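Local coordinates for protein cellulase CEL9M (Clostridium cellulolyticum, PDB 1IA6) that probably hydrolyses internal beta-1,4-glucosidic linkages in cellulose and related beta-glucans, as a family 9 glycoside hydrolase that also binds calcium and zinc, at residues 17-22 against 30-35; 22-27 against 49-54; 350-355 against 382-387; 127-132 against 363-368. All blocks are in the same frame, centred on the assembly; numbering follows the deposited sequence.

Contact 1 (17-22 against 30-35); sequences FDANKC and NVFDWR. With ZN (zinc ion), chain C.
Arg35 grips the carbonyl oxygen of Lys21 with both terminal nitrogens, NH1 at 2.9 Å and NH2 at 3.1 Å from Lys21 O, which lies in the guanidinium plane. NH1 also reaches Ala19 O at 3.0 Å, standing 70° out of that carbonyl's plane. Bends at chi2 and chi3 fold the long side chain back to this position. Next to it Asn30 ND2 donates to Asp18 O, while Asn30 OD1 accepts from Phe32 N (2.9 Å) in an Asx turn. Asp18 answers with its carboxylate, OD2 taking the Val31 N-H at 2.9 Å on its anti side. Small enough for a crowded spot, Ala19 sets CB 3.7 Å from Phe32 CE2 and 3.9 Å from Trp34 CH2; the Phe32 ring itself lies between Val31 CG2 on one face and Trp34 CZ2 on the other. Further out, Glu133 pairs with Arg35 NE, Lys21 NZ and Lys93 NZ form salt bridges to OD1 and OD2 of Asp18, and Gln97 bonds both Lys21 NZ and Asp18 OD1. Cys22, directly after Lys21, binds zinc through SG. A guanidinium and an amide thus satisfy buried carbonyls, while Asp18 between Lys21 and Lys93, and Arg35 beside Glu133, would be expected to offset one another's charge.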
loop_
_atom_site.group_PDB
_atom_site.type_symbol
_atom_site.label_atom_id
_atom_site.label_comp_id
_atom_site.label_asym_id
_atom_site.label_seq_id
_atom_site.Cartn_x
_atom_site.Cartn_y
_atom_site.Cartn_z
ATOM N N PHE A 17 7.404 5.822 5.204
ATOM C CA PHE A 17 6.349 5.474 6.148
ATOM C C PHE A 17 6.487 6.097 7.531
ATOM O O PHE A 17 5.487 6.307 8.215
ATOM C CB PHE A 17 6.220 3.953 6.218
ATOM C CG PHE A 17 5.693 3.352 4.946
ATOM C CD1 PHE A 17 4.328 3.368 4.669
ATOM C CD2 PHE A 17 6.563 2.848 3.985
ATOM C CE1 PHE A 17 3.838 2.894 3.454
ATOM C CE2 PHE A 17 6.084 2.372 2.767
ATOM C CZ PHE A 17 4.719 2.396 2.500
ATOM N N ASP A 18 7.718 6.410 7.931
ATOM C CA ASP A 18 7.962 7.046 9.223
ATOM C C ASP A 18 7.230 8.391 9.305
ATOM O O ASP A 18 6.826 8.823 10.385
ATOM C CB ASP A 18 9.469 7.292 9.431
ATOM C CG ASP A 18 10.177 6.116 10.087
ATOM O OD1 ASP A 18 9.561 5.040 10.224
ATOM O OD2 ASP A 18 11.364 6.272 10.463
ATOM N N ALA A 19 7.059 9.055 8.166
ATOM C CA ALA A 19 6.397 10.361 8.153
ATOM C C ALA A 19 4.910 10.299 8.467
ATOM O O ALA A 19 4.311 11.304 8.850
ATOM C CB ALA A 19 6.605 11.046 6.802
ATOM N N ASN A 20 4.311 9.125 8.304
ATOM C CA ASN A 20 2.880 8.981 8.550
ATOM C C ASN A 20 2.498 8.200 9.802
ATOM O O ASN A 20 1.311 7.977 10.054
ATOM C CB ASN A 20 2.211 8.360 7.319
ATOM C CG ASN A 20 1.963 9.384 6.218
ATOM O OD1 ASN A 20 2.737 10.327 6.055
ATOM N ND2 ASN A 20 0.887 9.196 5.454
ATOM N N LYS A 21 3.487 7.801 10.592
ATOM C CA LYS A 21 3.193 7.057 11.812
ATOM C C LYS A 21 2.315 7.883 12.736
ATOM O O LYS A 21 2.508 9.089 12.891
ATOM C CB LYS A 21 4.487 6.629 12.514
ATOM C CG LYS A 21 5.152 5.455 11.808
ATOM C CD LYS A 21 6.428 4.996 12.480
ATOM C CE LYS A 21 7.003 3.794 11.735
ATOM N NZ LYS A 21 8.328 3.377 12.256
ATOM N N CYS A 22 1.339 7.216 13.340
ATOM C CA CYS A 22 0.379 7.859 14.227
ATOM C C CYS A 22 0.424 7.204 15.604
ATOM O O CYS A 22 0.745 6.022 15.723
ATOM C CB CYS A 22 -1.016 7.706 13.617
ATOM S SG CYS A 22 -2.380 8.530 14.452
ATOM N N ASN A 30 12.060 6.931 14.834
ATOM C CA ASN A 30 11.588 7.604 13.628
ATOM C C ASN A 30 12.761 8.397 13.049
ATOM O O ASN A 30 13.431 9.127 13.776
ATOM C CB ASN A 30 10.443 8.551 13.995
ATOM C CG ASN A 30 9.657 9.020 12.789
ATOM O OD1 ASN A 30 10.213 9.594 11.856
ATOM N ND2 ASN A 30 8.351 8.782 12.808
ATOM N N VAL A 31 13.013 8.256 11.748
ATOM C CA VAL A 31 14.127 8.962 11.117
ATOM C C VAL A 31 13.908 10.463 10.999
ATOM O O VAL A 31 14.864 11.220 10.857
ATOM C CB VAL A 31 14.420 8.420 9.701
ATOM C CG1 VAL A 31 14.739 6.937 9.768
ATOM C CG2 VAL A 31 13.236 8.682 8.788
ATOM N N PHE A 32 12.651 10.892 11.053
ATOM C CA PHE A 32 12.336 12.310 10.940
ATOM C C PHE A 32 12.227 12.953 12.317
ATOM O O PHE A 32 11.352 12.602 13.110
ATOM C CB PHE A 32 11.026 12.494 10.173
ATOM C CG PHE A 32 11.045 11.897 8.793
ATOM C CD1 PHE A 32 11.931 12.370 7.829
ATOM C CD2 PHE A 32 10.176 10.863 8.457
ATOM C CE1 PHE A 32 11.951 11.821 6.546
ATOM C CE2 PHE A 32 10.187 10.307 7.178
ATOM C CZ PHE A 32 11.076 10.786 6.220
ATOM N N ASP A 33 13.116 13.899 12.601
ATOM C CA ASP A 33 13.090 14.563 13.896
ATOM C C ASP A 33 11.884 15.489 14.044
ATOM O O ASP A 33 11.580 15.938 15.146
ATOM C CB ASP A 33 14.392 15.346 14.131
ATOM C CG ASP A 33 14.688 16.336 13.025
ATOM O OD1 ASP A 33 13.779 17.105 12.648
ATOM O OD2 ASP A 33 15.840 16.355 12.538
ATOM N N TRP A 34 11.191 15.761 12.939
ATOM C CA TRP A 34 10.021 16.633 12.990
ATOM C C TRP A 34 8.712 15.900 13.285
ATOM O O TRP A 34 7.644 16.510 13.289
ATOM C CB TRP A 34 9.880 17.444 11.693
ATOM C CG TRP A 34 10.185 16.685 10.435
ATOM C CD1 TRP A 34 11.417 16.462 9.889
ATOM C CD2 TRP A 34 9.237 16.056 9.562
ATOM N NE1 TRP A 34 11.294 15.738 8.724
ATOM C CE2 TRP A 34 9.968 15.474 8.502
ATOM C CE3 TRP A 34 7.840 15.928 9.574
ATOM C CZ2 TRP A 34 9.349 14.774 7.460
ATOM C CZ3 TRP A 34 7.223 15.231 8.538
ATOM C CH2 TRP A 34 7.982 14.662 7.496
ATOM N N ARG A 35 8.794 14.596 13.535
ATOM C CA ARG A 35 7.602 13.816 13.863
ATOM C C ARG A 35 7.619 13.435 15.339
ATOM O O ARG A 35 8.669 13.097 15.892
ATOM C CB ARG A 35 7.513 12.537 13.020
ATOM C CG ARG A 35 7.014 12.728 11.586
ATOM C CD ARG A 35 5.717 13.532 11.519
ATOM N NE ARG A 35 4.812 13.231 12.627
ATOM C CZ ARG A 35 4.076 12.129 12.738
ATOM N NH1 ARG A 35 4.114 11.191 11.799
ATOM N NH2 ARG A 35 3.313 11.958 13.809
HETATM ZN ZN ZN C . -1.636 10.682 14.280
#

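Contact 2 (22-27 against 49-54); sequences CGPQAG and DLTGGY. With ZN (zinc ion), chain C.
Cys22 starts the contact by donating its backbone N-H to Gly53 O at 3.0 Å, within the zinc-binding loop region of this family 9 module. The two segments contain no regular strand and run in roughly antiparallel senses. With SG anti to the backbone N (chi1 -175°), the side chain of Cys22 reaches the zinc at 2.3 Å from SG; Cys38, His39 and His55 complete the site. The carbonyl of Cys22 makes a CA-H...O contact, Cys22 O lying 3.1 Å from Gly52 CA, and it is also hydrogen-bonded by Tyr100 OH. Gly23 comes next, its CA 3.9 Å from Gly52 N. Both glycines have positive phi, and the absence of CB on Gly23 is what allows the backbones to come so close. Gly23 then opens a type I beta turn closed by Ala26, with the exposed Pro24, whose restrained phi suits the place, at its second position. Pro24 meets Thr51 at about a right angle, Pro24 CD 3.6 Å from Thr51 CB. Thr51 is held in place by Asp49, whose OD1 accepts from Thr51 N, an Asx turn, and separately takes Thr51 OG1 at 2.7 Å on its syn lone pair.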
loop_
_atom_site.group_PDB
_atom_site.type_symbol
_atom_site.label_atom_id
_atom_site.label_comp_id
_atom_site.label_asym_id
_atom_site.label_seq_id
_atom_site.Cartn_x
_atom_site.Cartn_y
_atom_site.Cartn_z
ATOM N N CYS A 22 1.339 7.216 13.340
ATOM C CA CYS A 22 0.379 7.859 14.227
ATOM C C CYS A 22 0.424 7.204 15.604
ATOM O O CYS A 22 0.745 6.022 15.723
ATOM C CB CYS A 22 -1.016 7.706 13.617
ATOM S SG CYS A 22 -2.380 8.530 14.452
ATOM N N GLY A 23 0.111 7.973 16.642
ATOM C CA GLY A 23 0.104 7.408 17.979
ATOM C C GLY A 23 1.153 7.931 18.940
ATOM O O GLY A 23 2.039 8.702 18.559
ATOM N N PRO A 24 1.073 7.520 20.216
ATOM C CA PRO A 24 2.010 7.938 21.260
ATOM C C PRO A 24 3.457 7.566 20.953
ATOM O O PRO A 24 4.380 8.251 21.383
ATOM C CB PRO A 24 1.491 7.212 22.502
ATOM C CG PRO A 24 0.024 7.093 22.240
ATOM C CD PRO A 24 -0.010 6.698 20.785
ATOM N N GLN A 25 3.649 6.484 20.204
ATOM C CA GLN A 25 4.993 6.019 19.871
ATOM C C GLN A 25 5.437 6.358 18.450
ATOM O O GLN A 25 6.401 5.785 17.939
ATOM C CB GLN A 25 5.075 4.505 20.084
ATOM C CG GLN A 25 4.777 4.075 21.510
ATOM C CD GLN A 25 4.915 2.581 21.707
ATOM O OE1 GLN A 25 4.175 1.792 21.118
ATOM N NE2 GLN A 25 5.871 2.180 22.537
ATOM N N ALA A 26 4.740 7.295 17.819
ATOM C CA ALA A 26 5.056 7.692 16.453
ATOM C C ALA A 26 6.502 8.153 16.287
ATOM O O ALA A 26 7.131 7.875 15.269
ATOM C CB ALA A 26 4.100 8.795 15.998
ATOM N N GLY A 27 7.028 8.852 17.291
ATOM C CA GLY A 27 8.389 9.351 17.213
ATOM C C GLY A 27 9.490 8.389 17.619
ATOM O O GLY A 27 10.673 8.713 17.502
ATOM N N ASP A 49 -8.396 0.967 22.980
ATOM C CA ASP A 49 -7.178 1.659 22.575
ATOM C C ASP A 49 -6.985 1.435 21.079
ATOM O O ASP A 49 -6.667 0.326 20.650
ATOM C CB ASP A 49 -5.968 1.126 23.349
ATOM C CG ASP A 49 -4.666 1.795 22.931
ATOM O OD1 ASP A 49 -4.713 2.769 22.153
ATOM O OD2 ASP A 49 -3.594 1.350 23.385
ATOM N N LEU A 50 -7.204 2.483 20.288
ATOM C CA LEU A 50 -7.049 2.388 18.839
ATOM C C LEU A 50 -5.916 3.265 18.332
ATOM O O LEU A 50 -5.929 3.701 17.178
ATOM C CB LEU A 50 -8.351 2.776 18.132
ATOM C CG LEU A 50 -9.550 1.849 18.347
ATOM C CD1 LEU A 50 -10.772 2.399 17.608
ATOM C CD2 LEU A 50 -9.203 0.454 17.852
ATOM N N THR A 51 -4.940 3.529 19.194
ATOM C CA THR A 51 -3.799 4.349 18.805
ATOM C C THR A 51 -2.833 3.522 17.964
ATOM O O THR A 51 -2.829 2.290 18.034
ATOM C CB THR A 51 -3.044 4.896 20.034
ATOM O OG1 THR A 51 -2.572 3.804 20.837
ATOM C CG2 THR A 51 -3.963 5.779 20.869
ATOM N N GLY A 52 -2.019 4.206 17.168
ATOM C CA GLY A 52 -1.058 3.520 16.324
ATOM C C GLY A 52 -1.488 3.563 14.872
ATOM O O GLY A 52 -2.366 4.345 14.501
ATOM N N GLY A 53 -0.881 2.722 14.046
ATOM C CA GLY A 53 -1.241 2.718 12.642
ATOM C C GLY A 53 -0.649 3.916 11.930
ATOM O O GLY A 53 0.231 4.596 12.467
ATOM N N TYR A 54 -1.144 4.195 10.729
ATOM C CA TYR A 54 -0.617 5.296 9.935
ATOM C C TYR A 54 -1.655 6.254 9.378
ATOM O O TYR A 54 -2.777 5.858 9.055
ATOM C CB TYR A 54 0.165 4.751 8.736
ATOM C CG TYR A 54 1.387 3.924 9.057
ATOM C CD1 TYR A 54 1.271 2.594 9.462
ATOM C CD2 TYR A 54 2.665 4.453 8.889
ATOM C CE1 TYR A 54 2.406 1.810 9.679
ATOM C CE2 TYR A 54 3.798 3.683 9.105
ATOM C CZ TYR A 54 3.663 2.362 9.494
ATOM O OH TYR A 54 4.789 1.592 9.666
HETATM ZN ZN ZN C . -1.636 10.682 14.280
#

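Contact 3 (350-355 against 382-387); sequences YIIGYG and KHLLTG
Ile352 and Gly387 form the tight part of this contact, where Gly387 N donates to Ile352 O across 2.8 Å. Beside that bond Ile352 CG2 presses to 3.3 Å from Leu385 O; chi1 of -65° places CG1 beside the backbone N and leaves CG2 anti to it, turned to the other segment. Ile351 adds its own CG2, which rests at 3.7 Å from Gly387 CA. Glycine suits 387 for its own backbone (phi 86°), where a CB would be jammed against the preceding carbonyl O. At Gly353 the contact itself is also restrictive: a CB would point at the other segment, tight against Thr386 CA. The beta-branched isoleucines offer a methyl close to their own backbone, well matched to such short gaps. Toward solvent the packing thins. There the exposed Leu384 reaches back with CD1, 3.8 Å from Ile352 CG2, and Thr386 directs its CB away, leaving its CA near Ile352 O. Leu384 also leans on Trp358, whereas the buried Leu385 rests on Ala19. Gly353 holds the third position of a type II beta turn from Ile351 to Tyr354, where positive phi is expected. The arrangement is that turn docked on an inverse gamma turn centred on Leu385.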
loop_
_atom_site.group_PDB
_atom_site.type_symbol
_atom_site.label_atom_id
_atom_site.label_comp_id
_atom_site.label_asym_id
_atom_site.label_seq_id
_atom_site.Cartn_x
_atom_site.Cartn_y
_atom_site.Cartn_z
ATOM N N TYR A 350 10.823 11.374 -9.256
ATOM C CA TYR A 350 9.479 11.467 -8.710
ATOM C C TYR A 350 9.406 10.949 -7.279
ATOM O O TYR A 350 8.327 10.861 -6.684
ATOM C CB TYR A 350 8.488 10.754 -9.628
ATOM C CG TYR A 350 8.172 11.602 -10.839
ATOM C CD1 TYR A 350 7.484 12.805 -10.698
ATOM C CD2 TYR A 350 8.613 11.240 -12.112
ATOM C CE1 TYR A 350 7.244 13.632 -11.791
ATOM C CE2 TYR A 350 8.377 12.064 -13.219
ATOM C CZ TYR A 350 7.692 13.256 -13.048
ATOM O OH TYR A 350 7.447 14.079 -14.125
ATOM N N ILE A 351 10.573 10.613 -6.733
ATOM C CA ILE A 351 10.676 10.175 -5.349
ATOM C C ILE A 351 11.336 11.345 -4.623
ATOM O O ILE A 351 12.480 11.697 -4.910
ATOM C CB ILE A 351 11.569 8.925 -5.192
ATOM C CG1 ILE A 351 10.926 7.724 -5.892
ATOM C CG2 ILE A 351 11.762 8.612 -3.717
ATOM C CD1 ILE A 351 11.777 6.470 -5.833
ATOM N N ILE A 352 10.613 11.964 -3.700
ATOM C CA ILE A 352 11.161 13.103 -2.971
ATOM C C ILE A 352 12.413 12.721 -2.179
ATOM O O ILE A 352 12.465 11.664 -1.553
ATOM C CB ILE A 352 10.102 13.699 -2.016
ATOM C CG1 ILE A 352 8.946 14.288 -2.834
ATOM C CG2 ILE A 352 10.729 14.775 -1.130
ATOM C CD1 ILE A 352 7.794 14.790 -1.990
ATOM N N GLY A 353 13.427 13.581 -2.226
ATOM C CA GLY A 353 14.653 13.317 -1.492
ATOM C C GLY A 353 15.634 12.383 -2.176
ATOM O O GLY A 353 16.698 12.080 -1.629
ATOM N N TYR A 354 15.277 11.917 -3.367
ATOM C CA TYR A 354 16.141 11.024 -4.131
ATOM C C TYR A 354 16.426 11.636 -5.495
ATOM O O TYR A 354 15.578 12.317 -6.066
ATOM C CB TYR A 354 15.469 9.653 -4.306
ATOM C CG TYR A 354 16.204 8.708 -5.236
ATOM C CD1 TYR A 354 16.130 8.858 -6.623
ATOM C CD2 TYR A 354 16.989 7.672 -4.729
ATOM C CE1 TYR A 354 16.819 8.001 -7.478
ATOM C CE2 TYR A 354 17.681 6.811 -5.576
ATOM C CZ TYR A 354 17.592 6.983 -6.947
ATOM O OH TYR A 354 18.280 6.140 -7.786
ATOM N N GLY A 355 17.628 11.405 -6.011
ATOM C CA GLY A 355 17.972 11.917 -7.326
ATOM C C GLY A 355 18.041 13.426 -7.437
ATOM O O GLY A 355 18.587 14.094 -6.563
ATOM N N LYS A 382 8.555 22.772 4.467
ATOM C CA LYS A 382 9.649 23.090 5.378
ATOM C C LYS A 382 10.553 21.880 5.617
ATOM O O LYS A 382 11.767 22.023 5.759
ATOM C CB LYS A 382 9.080 23.580 6.715
ATOM C CG LYS A 382 10.116 24.088 7.706
ATOM C CD LYS A 382 9.468 24.505 9.026
ATOM C CE LYS A 382 8.448 25.620 8.829
ATOM N NZ LYS A 382 7.739 25.969 10.099
ATOM N N HIS A 383 9.957 20.690 5.646
ATOM C CA HIS A 383 10.705 19.458 5.891
ATOM C C HIS A 383 10.797 18.560 4.658
ATOM O O HIS A 383 9.903 18.556 3.819
ATOM C CB HIS A 383 10.048 18.693 7.040
ATOM C CG HIS A 383 9.867 19.513 8.279
ATOM N ND1 HIS A 383 10.929 19.978 9.025
ATOM C CD2 HIS A 383 8.748 19.965 8.894
ATOM C CE1 HIS A 383 10.473 20.680 10.046
ATOM N NE2 HIS A 383 9.153 20.690 9.991
ATOM N N LEU A 384 11.884 17.801 4.556
ATOM C CA LEU A 384 12.091 16.902 3.424
ATOM C C LEU A 384 11.373 15.571 3.654
ATOM O O LEU A 384 11.704 14.828 4.581
ATOM C CB LEU A 384 13.588 16.654 3.212
ATOM C CG LEU A 384 13.968 15.776 2.012
ATOM C CD1 LEU A 384 13.560 16.468 0.718
ATOM C CD2 LEU A 384 15.465 15.509 2.015
ATOM N N LEU A 385 10.392 15.278 2.803
ATOM C CA LEU A 385 9.608 14.047 2.905
ATOM C C LEU A 385 10.295 12.925 2.121
ATOM O O LEU A 385 9.800 12.458 1.101
ATOM C CB LEU A 385 8.195 14.300 2.361
ATOM C CG LEU A 385 7.131 13.203 2.494
ATOM C CD1 LEU A 385 6.913 12.862 3.957
ATOM C CD2 LEU A 385 5.828 13.688 1.874
ATOM N N THR A 386 11.442 12.492 2.630
ATOM C CA THR A 386 12.244 11.453 1.997
ATOM C C THR A 386 11.489 10.179 1.621
ATOM O O THR A 386 10.784 9.600 2.447
ATOM C CB THR A 386 13.421 11.065 2.911
ATOM O OG1 THR A 386 14.181 12.240 3.222
ATOM C CG2 THR A 386 14.324 10.040 2.228
ATOM N N GLY A 387 11.646 9.760 0.366
ATOM C CA GLY A 387 11.027 8.530 -0.113
ATOM C C GLY A 387 9.605 8.563 -0.646
ATOM O O GLY A 387 9.121 7.556 -1.161
#

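Contact 4 (127-132 against 363-368); sequences TYWGAP and HHRAAN
Trp129 and Arg365 meet at the N-terminus of the short helix 365-368, whose N-cap is His364: its ring ND1 accepts from Ala367 N at 3.0 Å, while NE2 is hydrogen-bonded to Asn20 OD1. Arg365, the first helical residue, extends from CG to NE and gives NE to Tyr128 O in a short, nearly straight bond of 2.6 Å (174°), with the acceptor in the guanidinium plane. Its aliphatic part is used as well. CG sits over the six-membered ring of Trp129, 3.6 Å from the centroid, in a CH-pi contact, and the guanidinium, turned 45° from the ring, has Trp129 CE3 over the centre of one face. Arginine suits the place by combining a greasy stem with a polar end, whose NH1 is taken by Gly58 O. At the ring edge His363 CE1 comes to 3.6 Å from Trp129 CZ3; the side chain of His363 also lies close to that of Glu410, a predicted active-site residue. Small Ala366 lets Pro132 dock, Pro132 CD against Ala366 CB at 3.8 Å, but Gly130 O is buried here with no partner. The indole N-H is used too: Trp129 NE1 donates to Asn368 OD1 at 3.2 Å, from 60° above the amide carbonyl plane.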
loop_
_atom_site.group_PDB
_atom_site.type_symbol
_atom_site.label_atom_id
_atom_site.label_comp_id
_atom_site.label_asym_id
_atom_site.label_seq_id
_atom_site.Cartn_x
_atom_site.Cartn_y
_atom_site.Cartn_z
ATOM N N THR A 127 -10.324 20.008 6.975
ATOM C CA THR A 127 -10.480 21.447 7.189
ATOM C C THR A 127 -9.329 21.948 8.056
ATOM O O THR A 127 -9.149 23.154 8.234
ATOM C CB THR A 127 -11.805 21.794 7.901
ATOM O OG1 THR A 127 -11.828 21.186 9.198
ATOM C CG2 THR A 127 -12.994 21.309 7.087
ATOM N N TYR A 128 -8.553 21.012 8.591
ATOM C CA TYR A 128 -7.418 21.338 9.446
ATOM C C TYR A 128 -6.107 21.270 8.669
ATOM O O TYR A 128 -5.903 20.362 7.867
ATOM C CB TYR A 128 -7.351 20.350 10.620
ATOM C CG TYR A 128 -6.101 20.460 11.474
ATOM C CD1 TYR A 128 -5.967 21.466 12.433
ATOM C CD2 TYR A 128 -5.046 19.558 11.316
ATOM C CE1 TYR A 128 -4.813 21.572 13.215
ATOM C CE2 TYR A 128 -3.888 19.656 12.089
ATOM C CZ TYR A 128 -3.779 20.664 13.036
ATOM O OH TYR A 128 -2.637 20.765 13.794
ATOM N N TRP A 129 -5.232 22.242 8.895
ATOM C CA TRP A 129 -3.926 22.239 8.251
ATOM C C TRP A 129 -2.890 22.677 9.272
ATOM O O TRP A 129 -2.811 23.846 9.645
ATOM C CB TRP A 129 -3.880 23.155 7.024
ATOM C CG TRP A 129 -2.600 22.976 6.246
ATOM C CD1 TRP A 129 -1.383 23.533 6.526
ATOM C CD2 TRP A 129 -2.390 22.101 5.125
ATOM N NE1 TRP A 129 -0.430 23.057 5.655
ATOM C CE2 TRP A 129 -1.020 22.178 4.785
ATOM C CE3 TRP A 129 -3.227 21.259 4.379
ATOM C CZ2 TRP A 129 -0.467 21.444 3.729
ATOM C CZ3 TRP A 129 -2.676 20.528 3.327
ATOM C CH2 TRP A 129 -1.306 20.628 3.015
ATOM N N GLY A 130 -2.109 21.706 9.728
ATOM C CA GLY A 130 -1.077 21.944 10.716
ATOM C C GLY A 130 -0.465 20.600 11.057
ATOM O O GLY A 130 -0.848 19.586 10.470
ATOM N N ALA A 131 0.475 20.582 11.994
ATOM C CA ALA A 131 1.133 19.340 12.387
ATOM C C ALA A 131 0.164 18.390 13.083
ATOM O O ALA A 131 -0.706 18.817 13.839
ATOM C CB ALA A 131 2.312 19.642 13.307
ATOM N N PRO A 132 0.296 17.079 12.824
ATOM C CA PRO A 132 -0.607 16.125 13.471
ATOM C C PRO A 132 -0.448 16.149 14.988
ATOM O O PRO A 132 -1.391 15.863 15.721
ATOM C CB PRO A 132 -0.199 14.784 12.856
ATOM C CG PRO A 132 1.249 14.988 12.499
ATOM C CD PRO A 132 1.239 16.391 11.926
ATOM N N HIS A 363 1.768 17.455 -1.099
ATOM C CA HIS A 363 0.517 17.699 -0.388
ATOM C C HIS A 363 0.565 16.843 0.875
ATOM O O HIS A 363 -0.025 15.766 0.937
ATOM C CB HIS A 363 -0.671 17.296 -1.261
ATOM C CG HIS A 363 -1.999 17.643 -0.667
ATOM N ND1 HIS A 363 -2.329 18.925 -0.284
ATOM C CD2 HIS A 363 -3.079 16.876 -0.387
ATOM C CE1 HIS A 363 -3.555 18.933 0.209
ATOM N NE2 HIS A 363 -4.033 17.702 0.157
ATOM N N HIS A 364 1.284 17.333 1.879
ATOM C CA HIS A 364 1.462 16.605 3.131
ATOM C C HIS A 364 1.549 17.618 4.273
ATOM O O HIS A 364 2.461 18.442 4.322
ATOM C CB HIS A 364 2.742 15.766 3.022
ATOM C CG HIS A 364 2.936 14.778 4.132
ATOM N ND1 HIS A 364 3.503 15.117 5.341
ATOM C CD2 HIS A 364 2.675 13.451 4.199
ATOM C CE1 HIS A 364 3.587 14.041 6.104
ATOM N NE2 HIS A 364 3.092 13.016 5.434
ATOM N N ARG A 365 0.593 17.554 5.192
ATOM C CA ARG A 365 0.553 18.498 6.303
ATOM C C ARG A 365 1.798 18.537 7.187
ATOM O O ARG A 365 2.354 19.610 7.423
ATOM C CB ARG A 365 -0.698 18.241 7.151
ATOM C CG ARG A 365 -1.981 18.646 6.434
ATOM C CD ARG A 365 -3.230 18.160 7.150
ATOM N NE ARG A 365 -4.444 18.658 6.503
ATOM C CZ ARG A 365 -4.894 18.261 5.317
ATOM N NH1 ARG A 365 -4.241 17.341 4.616
ATOM N NH2 ARG A 365 -6.006 18.793 4.825
ATOM N N ALA A 366 2.240 17.384 7.674
ATOM C CA ALA A 366 3.418 17.349 8.539
ATOM C C ALA A 366 4.674 17.879 7.842
ATOM O O ALA A 366 5.386 18.720 8.396
ATOM C CB ALA A 366 3.656 15.927 9.045
ATOM N N ALA A 367 4.944 17.394 6.633
ATOM C CA ALA A 367 6.123 17.835 5.886
ATOM C C ALA A 367 6.060 19.323 5.536
ATOM O O ALA A 367 7.072 20.020 5.591
ATOM C CB ALA A 367 6.282 17.005 4.607
ATOM N N ASN A 368 4.876 19.805 5.174
ATOM C CA ASN A 368 4.713 21.213 4.820
ATOM C C ASN A 368 5.213 22.094 5.969
ATOM O O ASN A 368 5.969 23.045 5.751
ATOM C CB ASN A 368 3.247 21.506 4.501
ATOM C CG ASN A 368 3.014 22.952 4.120
ATOM O OD1 ASN A 368 2.561 23.750 4.933
ATOM N ND2 ASN A 368 3.335 23.297 2.879
#

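In the fold
Contacts 1 and 2 share Cys22 and hence the zinc, their centres about 11 Å apart; Tyr54 of contact 2 packs on Phe17 and Lys21 of contact 1. Contacts 3 and 4 interleave along the chain and are joined by probable backbone hydrogen bonds, Lys382 N to Asn368 O at 2.9 Å and His383 N to Ala367 O at 3.0 Å. Contact 1 links the two pairs: Ala19 CB is 3.4 Å from Leu385 CD1, and Trp34 CZ3 is 3.7 Å from Ala366 CB. Contact 2 stays clear of contact 3, their nearest atoms being about 11 Å apart. The contacts thus extend from the zinc site toward the predicted active-site residues Asp401 (about 8 Å between its side chain and that of Ile352) and Glu410 (about 4 Å from the side chain of His363 to its own).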